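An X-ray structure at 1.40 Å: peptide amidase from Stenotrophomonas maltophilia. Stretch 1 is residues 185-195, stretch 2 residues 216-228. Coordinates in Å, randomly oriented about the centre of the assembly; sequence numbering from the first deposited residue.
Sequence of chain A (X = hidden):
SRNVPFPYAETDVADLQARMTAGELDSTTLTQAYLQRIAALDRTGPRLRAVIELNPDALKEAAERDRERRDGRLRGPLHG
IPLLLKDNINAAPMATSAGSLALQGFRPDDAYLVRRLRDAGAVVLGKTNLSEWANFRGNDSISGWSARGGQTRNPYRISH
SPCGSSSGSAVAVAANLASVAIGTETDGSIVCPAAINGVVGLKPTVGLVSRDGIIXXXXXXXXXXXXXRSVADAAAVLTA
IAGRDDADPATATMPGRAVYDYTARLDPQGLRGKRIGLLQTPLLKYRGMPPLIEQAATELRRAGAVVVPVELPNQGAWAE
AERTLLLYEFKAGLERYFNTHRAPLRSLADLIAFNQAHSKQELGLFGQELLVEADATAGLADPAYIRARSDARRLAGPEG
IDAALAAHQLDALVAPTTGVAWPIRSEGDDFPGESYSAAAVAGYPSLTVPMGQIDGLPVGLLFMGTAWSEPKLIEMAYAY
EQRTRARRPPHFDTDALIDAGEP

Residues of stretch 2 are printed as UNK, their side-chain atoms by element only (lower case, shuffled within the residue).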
# COMPACT_ATOMS: atom_id res chain seq x y z
N GLU A 185 -4.92 -0.05 1.24
CA GLU A 185 -5.43 -1.34 0.79
C GLU A 185 -6.82 -1.62 1.34
O GLU A 185 -7.11 -1.34 2.51
CB GLU A 185 -4.49 -2.49 1.19
CG GLU A 185 -5.06 -3.87 0.81
CD GLU A 185 -4.01 -4.97 0.65
OE1 GLU A 185 -2.84 -4.66 0.31
OE2 GLU A 185 -4.36 -6.16 0.82
N THR A 186 -7.66 -2.17 0.48
CA THR A 186 -9.00 -2.60 0.85
C THR A 186 -8.93 -4.11 0.62
O THR A 186 -9.33 -4.90 1.48
CB THR A 186 -10.06 -1.92 -0.03
OG1 THR A 186 -10.01 -0.50 0.22
CG2 THR A 186 -11.45 -2.44 0.31
N ASP A 187 -8.41 -4.51 -0.53
CA ASP A 187 -8.19 -5.93 -0.83
C ASP A 187 -7.13 -6.06 -1.93
O ASP A 187 -7.45 -6.08 -3.13
CB ASP A 187 -9.47 -6.66 -1.25
CG ASP A 187 -9.29 -8.17 -1.27
OD1 ASP A 187 -8.16 -8.64 -1.53
OD2 ASP A 187 -10.26 -8.91 -1.01
N GLY A 188 -5.88 -6.13 -1.51
CA GLY A 188 -4.75 -6.29 -2.42
C GLY A 188 -4.07 -5.02 -2.90
O GLY A 188 -2.96 -5.10 -3.45
N SER A 189 -4.67 -3.86 -2.66
CA SER A 189 -4.13 -2.60 -3.16
C SER A 189 -2.75 -2.12 -2.70
O SER A 189 -2.23 -1.15 -3.25
CB SER A 189 -5.14 -1.47 -2.98
OG SER A 189 -6.17 -1.58 -3.95
N ILE A 190 -2.19 -2.76 -1.67
CA ILE A 190 -0.83 -2.40 -1.26
C ILE A 190 0.10 -3.55 -1.66
O ILE A 190 1.05 -3.34 -2.41
CB ILE A 190 -0.69 -2.18 0.27
CG1 ILE A 190 -1.25 -0.80 0.65
CG2 ILE A 190 0.79 -2.26 0.68
CD1 ILE A 190 -1.30 -0.55 2.14
N VAL A 191 -0.19 -4.76 -1.19
CA VAL A 191 0.70 -5.87 -1.47
C VAL A 191 0.82 -6.30 -2.93
O VAL A 191 1.89 -6.71 -3.36
CB VAL A 191 0.38 -7.11 -0.58
CG1 VAL A 191 0.57 -6.74 0.88
CG2 VAL A 191 -1.04 -7.59 -0.83
N CYS A 192 -0.27 -6.20 -3.69
CA CYS A 192 -0.19 -6.60 -5.09
C CYS A 192 0.69 -5.67 -5.91
O CYS A 192 1.62 -6.13 -6.57
CB CYS A 192 -1.59 -6.69 -5.70
SG CYS A 192 -1.68 -7.89 -7.04
N PRO A 193 0.42 -4.35 -5.88
CA PRO A 193 1.30 -3.49 -6.68
C PRO A 193 2.73 -3.48 -6.14
O PRO A 193 3.69 -3.29 -6.88
CB PRO A 193 0.62 -2.13 -6.64
CG PRO A 193 -0.22 -2.17 -5.39
CD PRO A 193 -0.73 -3.59 -5.37
N ALA A 194 2.89 -3.69 -4.83
CA ALA A 194 4.24 -3.72 -4.29
C ALA A 194 4.99 -4.90 -4.91
O ALA A 194 6.12 -4.75 -5.40
CB ALA A 194 4.20 -3.85 -2.77
N ALA A 195 4.37 -6.08 -4.91
CA ALA A 195 5.02 -7.27 -5.47
C ALA A 195 5.27 -7.12 -6.97
O ALA A 195 6.34 -7.46 -7.47
CB ALA A 195 4.16 -8.50 -5.21
N UNK A 216 -12.48 6.79 1.42
CA UNK A 216 -12.67 5.37 1.67
C UNK A 216 -13.36 4.46 0.68
O UNK A 216 -13.82 4.87 -0.39
c UNK A 216 -13.48 5.40 2.96
c UNK A 216 -14.47 6.51 2.63
c UNK A 216 -13.59 7.58 1.98
N UNK A 217 -13.38 3.20 1.07
CA UNK A 217 -14.12 2.16 0.38
C UNK A 217 -14.81 1.44 1.54
O UNK A 217 -16.02 1.51 1.68
c UNK A 217 -12.63 1.77 -1.62
c UNK A 217 -14.18 -0.02 -0.86
c UNK A 217 -11.79 0.81 -2.45
c UNK A 217 -13.27 1.13 -0.39
N UNK A 218 -14.02 0.81 2.41
CA UNK A 218 -14.55 0.03 3.53
C UNK A 218 -13.95 0.32 4.91
O UNK A 218 -12.74 0.18 5.11
c UNK A 218 -14.35 -1.45 3.20
o UNK A 218 -14.53 -2.28 4.33
N UNK A 219 -14.77 0.69 5.88
CA UNK A 219 -14.22 0.93 7.20
C UNK A 219 -13.80 -0.40 7.83
O UNK A 219 -12.97 -0.44 8.74
c UNK A 219 -18.04 -0.64 9.04
c UNK A 219 -19.12 -0.02 8.42
c UNK A 219 -16.77 -0.09 8.92
c UNK A 219 -17.65 1.69 7.59
c UNK A 219 -15.20 1.69 8.10
c UNK A 219 -18.93 1.14 7.70
c UNK A 219 -16.56 1.08 8.20
N UNK A 220 -14.36 -1.50 7.35
CA UNK A 220 -14.01 -2.81 7.88
C UNK A 220 -12.65 -3.32 7.40
O UNK A 220 -11.95 -4.02 8.14
c UNK A 220 -15.07 -3.85 7.49
o UNK A 220 -16.30 -3.61 8.16
N UNK A 221 -12.25 -2.95 6.18
CA UNK A 221 -11.00 -3.45 5.61
C UNK A 221 -9.92 -2.43 5.26
O UNK A 221 -8.75 -2.78 5.14
n UNK A 221 -11.90 -6.11 2.33
o UNK A 221 -13.59 -7.06 3.47
c UNK A 221 -12.65 -6.26 3.42
c UNK A 221 -12.29 -5.42 4.63
c UNK A 221 -11.31 -4.28 4.36
N UNK A 222 -10.31 -1.17 5.08
CA UNK A 222 -9.38 -0.12 4.68
C UNK A 222 -8.24 0.17 5.64
O UNK A 222 -8.42 0.20 6.85
c UNK A 222 -10.10 1.22 4.52
o UNK A 222 -11.31 2.48 2.94
c UNK A 222 -10.89 1.34 3.23
o UNK A 222 -11.12 0.34 2.53
N UNK A 223 -7.06 0.41 5.08
CA UNK A 223 -5.93 0.85 5.88
C UNK A 223 -4.80 1.35 5.01
O UNK A 223 -4.56 0.85 3.91
o UNK A 223 -4.32 0.38 7.62
c UNK A 223 -4.76 -1.39 6.05
c UNK A 223 -5.35 -0.22 6.83
N UNK A 224 -4.14 2.39 5.50
CA UNK A 224 -2.99 2.93 4.82
C UNK A 224 -1.82 2.05 5.26
O UNK A 224 -1.90 1.34 6.27
c UNK A 224 -2.75 4.38 5.24
N UNK A 225 -0.74 2.09 4.50
CA UNK A 225 0.42 1.29 4.84
C UNK A 225 1.62 1.76 4.07
O UNK A 225 1.49 2.40 3.02
N UNK A 226 2.83 1.44 4.54
CA UNK A 226 4.06 1.85 3.86
C UNK A 226 4.44 1.01 2.66
O UNK A 226 4.11 -0.18 2.57
c UNK A 226 5.10 1.74 4.97
c UNK A 226 3.13 0.75 5.81
c UNK A 226 4.64 0.54 5.72
N UNK A 227 5.12 1.65 1.72
CA UNK A 227 5.63 1.01 0.52
C UNK A 227 7.06 1.54 0.45
O UNK A 227 7.30 2.75 0.50
c UNK A 227 4.77 1.40 -0.68
s UNK A 227 2.14 1.25 -1.77
c UNK A 227 3.34 0.90 -0.47
c UNK A 227 2.41 -0.13 -2.89
N UNK A 228 8.01 0.62 0.35
CA UNK A 228 9.42 0.96 0.37
C UNK A 228 10.25 -0.09 -0.33
O UNK A 228 9.76 -1.18 -0.62
c UNK A 228 9.88 1.10 1.82

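Position 216 has three side-chain carbons that close a ring onto the backbone N. It touches nothing on stretch 1. It is Pro216.

Position 217 has four carbons, forked at the first, with one arm two carbons long. The end of that arm lies 3.5 Å from Thr186 OG1. This is Ile217, and the atom is CD1.

Position 218 has one carbon and one oxygen. Its CB is 4.2 Å from Thr186 CG2. It is Ser218.

Position 219 carries one carbon and then a six-carbon ring, far from stretch 1. It is Phe219.

Position 220 again has one carbon and one oxygen, and makes no contact. It is Ser220.

Position 221 has three carbons in a row, the third bearing one oxygen and one nitrogen. The nitrogen is 3.0 Å from Thr186 O. An amide on a chain of this length means Gln221. Its NE2 donates a hydrogen bond to that carbonyl.

Position 222 has two carbons, the second with two oxygens. One oxygen is 2.7 Å from Thr186 OG1. The short carboxylate is Asp222, and Thr186 OG1 donates to its OD1. The same carboxylate takes Ser218 N on OD1 and Ile217 N on OD2, both at 2.9 Å, and so ties the preceding loop together.

Position 223 has one carbon carrying one oxygen and one carbon. Its backbone O is 2.8 Å from Glu185 N, and its N is 3.1 Å from Glu185 O, both hydrogen bonds. It is Thr223.

Position 224 has a single carbon, pointing away from stretch 1. It is Ala224.

Position 225 has no side-chain atoms. Its N is 3.6 Å from Ile190 CD1. It is Gly225; an ideal CB would sit 2.9 Å from that methyl, a clash.

Position 226 has three carbons closing a ring onto N, and points away. It is Pro226.

Position 227 is an unbranched chain of two carbons, a sulfur and a carbon. The last carbon is 3.5 Å from Ile190 O and 4.1 Å from Ala194 CB. It is Met227.

Position 228 has one carbon, out of reach. It is Ala228.

The contact has a polar end and an apolar end. Antiparallel pairing of Glu185 with Thr223 sets the register, and Thr186 is held beside it by Gln221 and Asp222. Farther along, Ile190 packs over Gly225, while Met227 reaches Pro193 and Ala194 at the start of the helix.

Stretch 2 216-228: PISFSQDTAGPMA
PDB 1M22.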